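Local coordinates for sporozoite-specific SAG protein (Toxoplasma gondii, PDB 2WNK) that is a SAG2-related surface antigen of the sporozoite stage, built from two SRS domains and probably involved in parasite attachment to host cells, at residues T31-P37 / F98-G104; Q175-C179 / C229-V233. One frame throughout, in Å; residues are numbered along the deposited sequence.

The two contacts lie on opposite sides of the chain's centre, their centres about 50 Å apart, one in each SRS domain. Contact 1 joins neighbouring strands: the edge strand 34-36 pairs with strand 94-101 through backbone hydrogen bonds, with buried apolar side chains along the pair and glutamate carboxylates reaching a more exposed turn. Contact 2 is smaller and joins a loop to the face of strand 228-235, by apolar packing and one water bridge instead of strand pairing. Both are partly buried, and in both a disulfide cysteine, Cys100 or Cys179, lies on the buried side while charged groups occupy the more exposed one.

Contact 1: residues T31-P37 / F98-G104; sequences TLEEIKP and FLCQRTG
Ile35 and Phe98 meet at the buried end of this antiparallel strand pair. With CG1 anti to the backbone N (chi1 -165°) and the chain extended beyond it, Ile35 reaches toward the neighbouring strand so that CD1 approaches the ring obliquely, 3.6 Å from Phe98 CD1. Pro37, after a cis peptide bond, adds its CD near the same ring carbon, while Lys36 O sits at the ring edge, in plane. The ring also meets Phe26, so a flat aromatic suits this apolar position. Further along, Leu32 CB packs 3.9 Å from Cys100 CB, and Cys100 turns its sulfur into a disulfide with Cys28.

The backbones are joined by Gln101 N to Glu34 O and by a reciprocal pair between Lys36 and Leu99, Lys36 N to Leu99 O being 2.8 Å. Glu34 N to Gln101 O is weak, as is consistent with Glu33 and Glu34 both facing Gln101.

Around this irregularity both glutamates send extended side chains to the turn that follows strand 94-101. The hydroxyl Thr103 OG1 donates to Glu33 OE1 over 2.6 Å, arriving from above the carboxylate plane. Glu34 swings CG away from its own N (chi1 163°) and runs straight on to the turn, where its OE1 accepts Gly104 N at 3.2 Å; the nearly straight N-H (164°) likewise approaches from above the carboxylate. Acidic groups suit a turn that offers them a hydroxyl and an amide, and Gly104 adopts backbone angles that favour glycine. Arg102 lays CG 3.6 Å from Thr31 O and brings NH1 beside Leu32 CD2, but its charge is paired with Glu9.

Two residues facing one across antiparallel strands make a classic beta bulge, here on the edge strand of a mixed sheet in an SRS domain.

Contact 2: residues Q175-C179 / C229-V233; sequences QGDSC and CKVLV
At chi1 -169° and chi2 53° Leu232 spreads its two methyls between Gly176 and Asp177; Lys230 instead sets CG beside the backbone N (chi1 -73°) and runs extended past Cys179. These alternate residues rise from the same face of strand 228-235, in a mixed sheet of an SRS domain, and the 175-179 loop between strands 172-174 and 182-184 lies over them.

Leu232 CD1 comes 3.8 Å from Gly176 CA. Glycine suits this place because a beta carbon here would point at the leucine and collide with that methyl. The other branch, CD2, stands 3.7 Å from Asp177 OD1, the two side chains crossing at about a right angle. This carboxylate oxygen merely touches the methyl across the contact; its salt bridge goes to Lys216 of strand 215-222. The peptide bond between Gly176 and Asp177 is cis, which probably contributes to the sharp course of the loop.

Cys179 points toward the strand, with SG 4.0 Å from Lys230 CD and 4.4 Å from Leu232 CD1. The sulfur is bonded to Cys218, so the disulfide fastens the loop covalently to neighbouring strand 215-222 while its apolar surface packs against strand 228-235. The backbone bond from Cys179 N to Gln175 O, within the loop, is weak.

Lysine serves two roles: its CD methylene packs against the buried sulfur, and its length carries the ammonium to the more exposed side. There Lys230 NZ lies 4.2 Å from Ser178 O, and a water spans the gap, accepting from Lys230 NZ at 2.6 Å and donating to Ser178 O at 2.7 Å.

Contact 1: residues T31-P37 / F98-G104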
# COMPACT_ATOMS: atom_id res chain seq x y z
N THR A 31 24.65 1.16 -19.12
CA THR A 31 25.93 1.73 -18.76
C THR A 31 26.15 1.60 -17.25
O THR A 31 27.22 1.41 -16.76
CB THR A 31 26.00 3.15 -19.26
OG1 THR A 31 27.03 3.86 -18.56
CG2 THR A 31 24.73 3.81 -19.11
N LEU A 32 25.06 1.62 -16.53
CA LEU A 32 25.14 1.59 -15.06
C LEU A 32 24.58 0.25 -14.54
O LEU A 32 23.69 0.21 -13.65
CB LEU A 32 24.36 2.76 -14.44
CG LEU A 32 24.86 4.16 -14.79
CD1 LEU A 32 23.96 5.22 -14.15
CD2 LEU A 32 26.31 4.31 -14.37
N GLU A 33 25.15 -0.82 -15.11
CA GLU A 33 24.65 -2.22 -15.03
C GLU A 33 24.15 -2.53 -13.63
O GLU A 33 23.16 -3.23 -13.48
CB GLU A 33 25.74 -3.17 -15.57
CG GLU A 33 25.52 -4.59 -15.25
CD GLU A 33 26.83 -5.29 -15.16
OE1 GLU A 33 27.59 -4.93 -14.23
OE2 GLU A 33 27.09 -6.18 -16.01
N GLU A 34 24.92 -2.21 -12.59
CA GLU A 34 25.49 -3.20 -11.67
C GLU A 34 24.81 -2.53 -10.43
O GLU A 34 25.03 -1.33 -10.17
CB GLU A 34 26.99 -3.16 -11.43
CG GLU A 34 27.32 -3.96 -10.14
CD GLU A 34 28.80 -4.04 -9.83
OE1 GLU A 34 29.49 -4.76 -10.56
OE2 GLU A 34 29.25 -3.38 -8.87
N ILE A 35 23.96 -3.25 -9.69
CA ILE A 35 23.34 -2.64 -8.49
C ILE A 35 24.27 -2.69 -7.27
O ILE A 35 25.09 -3.62 -7.12
CB ILE A 35 21.99 -3.33 -8.12
CG1 ILE A 35 21.18 -2.46 -7.12
CG2 ILE A 35 22.25 -4.67 -7.52
CD1 ILE A 35 19.76 -3.07 -6.80
N LYS A 36 24.13 -1.68 -6.41
CA LYS A 36 24.80 -1.64 -5.12
C LYS A 36 23.75 -1.44 -4.05
O LYS A 36 22.86 -0.63 -4.24
CB LYS A 36 25.75 -0.44 -5.06
CG LYS A 36 26.47 -0.38 -3.72
CD LYS A 36 27.86 0.13 -3.92
CE LYS A 36 28.79 -0.42 -2.84
NZ LYS A 36 28.67 0.46 -1.66
N PRO A 37 23.80 -2.21 -2.95
CA PRO A 37 24.80 -3.23 -2.59
C PRO A 37 24.80 -4.37 -3.59
O PRO A 37 23.76 -4.68 -4.20
CB PRO A 37 24.28 -3.78 -1.25
CG PRO A 37 23.35 -2.71 -0.72
CD PRO A 37 22.70 -2.15 -1.96
N PHE A 98 19.24 2.22 -3.30
CA PHE A 98 20.24 1.50 -4.07
C PHE A 98 21.01 2.45 -4.96
O PHE A 98 20.56 3.60 -5.19
CB PHE A 98 19.53 0.48 -4.99
CG PHE A 98 18.65 -0.48 -4.23
CD1 PHE A 98 19.21 -1.59 -3.59
CD2 PHE A 98 17.28 -0.24 -4.11
CE1 PHE A 98 18.44 -2.50 -2.88
CE2 PHE A 98 16.49 -1.13 -3.38
CZ PHE A 98 17.07 -2.26 -2.76
N LEU A 99 22.16 1.99 -5.48
CA LEU A 99 22.79 2.69 -6.58
C LEU A 99 22.89 1.79 -7.80
O LEU A 99 23.14 0.58 -7.66
CB LEU A 99 24.22 3.08 -6.19
CG LEU A 99 24.20 4.19 -5.13
CD1 LEU A 99 25.57 4.36 -4.48
CD2 LEU A 99 23.72 5.52 -5.76
N CYS A 100 22.81 2.40 -8.98
CA CYS A 100 23.12 1.74 -10.23
C CYS A 100 24.47 2.32 -10.63
O CYS A 100 24.62 3.55 -10.70
CB CYS A 100 22.08 2.10 -11.29
SG CYS A 100 20.37 1.46 -10.97
N GLN A 101 25.43 1.45 -10.83
CA GLN A 101 26.80 1.85 -11.09
C GLN A 101 27.42 1.03 -12.18
O GLN A 101 26.94 0.02 -12.51
CB GLN A 101 27.64 1.71 -9.82
CG GLN A 101 27.99 0.37 -9.38
CD GLN A 101 28.62 0.30 -7.99
OE1 GLN A 101 29.14 -0.71 -7.59
NE2 GLN A 101 28.53 1.36 -7.28
N ARG A 102 28.53 1.51 -12.72
CA ARG A 102 29.34 0.73 -13.63
C ARG A 102 29.77 -0.59 -13.05
O ARG A 102 30.00 -0.73 -11.89
CB ARG A 102 30.58 1.54 -14.07
CG ARG A 102 30.41 2.33 -15.32
CD ARG A 102 31.17 3.65 -15.39
NE ARG A 102 30.16 4.67 -15.32
CZ ARG A 102 30.30 5.93 -14.97
NH1 ARG A 102 29.23 6.66 -14.93
NH2 ARG A 102 31.51 6.46 -14.71
N THR A 103 29.92 -1.58 -13.89
CA THR A 103 30.46 -2.84 -13.51
C THR A 103 31.81 -2.64 -12.87
O THR A 103 32.62 -1.96 -13.44
CB THR A 103 30.72 -3.70 -14.74
OG1 THR A 103 29.54 -3.75 -15.52
CG2 THR A 103 31.10 -5.05 -14.33
N GLY A 104 32.06 -3.25 -11.73
CA GLY A 104 33.39 -3.02 -11.18
C GLY A 104 33.42 -2.39 -9.81
O GLY A 104 34.46 -2.47 -9.14

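Contact 2: residues Q175-C179 / C229-V233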
# COMPACT_ATOMS: atom_id res chain seq x y z
N GLN A 175 -26.63 -1.50 1.30
CA GLN A 175 -27.44 -1.94 2.50
C GLN A 175 -26.87 -3.28 2.93
O GLN A 175 -26.66 -4.15 2.08
CB GLN A 175 -28.93 -1.85 2.24
CG GLN A 175 -29.34 -0.39 2.19
CD GLN A 175 -30.78 -0.20 1.86
OE1 GLN A 175 -31.47 -1.14 1.50
NE2 GLN A 175 -31.24 1.03 1.94
N GLY A 176 -26.71 -3.54 4.23
CA GLY A 176 -26.72 -4.91 4.78
C GLY A 176 -27.98 -5.72 4.73
O GLY A 176 -28.99 -5.14 4.62
N ASP A 177 -27.90 -7.03 4.85
CA ASP A 177 -26.63 -7.77 4.92
C ASP A 177 -26.18 -8.21 3.52
O ASP A 177 -25.04 -8.69 3.39
CB ASP A 177 -26.87 -9.02 5.74
CG ASP A 177 -27.05 -8.75 7.22
OD1 ASP A 177 -26.79 -7.62 7.66
OD2 ASP A 177 -27.51 -9.66 7.94
N SER A 178 -27.05 -8.13 2.49
CA SER A 178 -26.69 -8.69 1.15
C SER A 178 -25.64 -7.85 0.46
O SER A 178 -24.91 -8.34 -0.40
CB SER A 178 -27.91 -8.84 0.23
OG SER A 178 -28.46 -7.57 -0.04
N CYS A 179 -25.53 -6.61 0.88
CA CYS A 179 -24.61 -5.63 0.27
C CYS A 179 -24.76 -5.51 -1.23
O CYS A 179 -23.74 -5.55 -1.94
CB CYS A 179 -23.16 -5.96 0.66
SG CYS A 179 -22.90 -6.18 2.39
N CYS A 229 -14.70 -8.96 -0.72
CA CYS A 229 -14.64 -9.03 0.73
C CYS A 229 -15.60 -7.94 1.25
O CYS A 229 -15.53 -6.80 0.84
CB CYS A 229 -13.21 -8.72 1.20
SG CYS A 229 -12.91 -9.05 2.95
N LYS A 230 -16.50 -8.32 2.15
CA LYS A 230 -17.56 -7.41 2.57
C LYS A 230 -17.17 -6.79 3.92
O LYS A 230 -16.74 -7.46 4.83
CB LYS A 230 -18.84 -8.23 2.75
CG LYS A 230 -19.47 -8.67 1.41
CD LYS A 230 -20.76 -9.47 1.64
CE LYS A 230 -21.22 -10.17 0.35
NZ LYS A 230 -22.15 -11.33 0.60
N VAL A 231 -17.44 -5.51 4.08
CA VAL A 231 -17.23 -4.82 5.35
C VAL A 231 -18.59 -4.29 5.77
O VAL A 231 -19.21 -3.42 5.14
CB VAL A 231 -16.22 -3.65 5.20
CG1 VAL A 231 -15.94 -3.02 6.54
CG2 VAL A 231 -14.91 -4.22 4.56
N LEU A 232 -19.05 -4.81 6.90
CA LEU A 232 -20.41 -4.48 7.35
C LEU A 232 -20.28 -3.71 8.66
O LEU A 232 -19.81 -4.26 9.66
CB LEU A 232 -21.16 -5.81 7.53
CG LEU A 232 -22.66 -5.81 7.75
CD1 LEU A 232 -23.42 -5.02 6.65
CD2 LEU A 232 -23.14 -7.26 7.78
N VAL A 233 -20.75 -2.47 8.64
CA VAL A 233 -20.67 -1.62 9.82
C VAL A 233 -22.05 -1.45 10.42
O VAL A 233 -22.96 -0.89 9.81
CB VAL A 233 -20.15 -0.26 9.48
CG1 VAL A 233 -19.84 0.55 10.75
CG2 VAL A 233 -18.95 -0.34 8.55
O HOH W 1 -24.40 -10.99 -0.66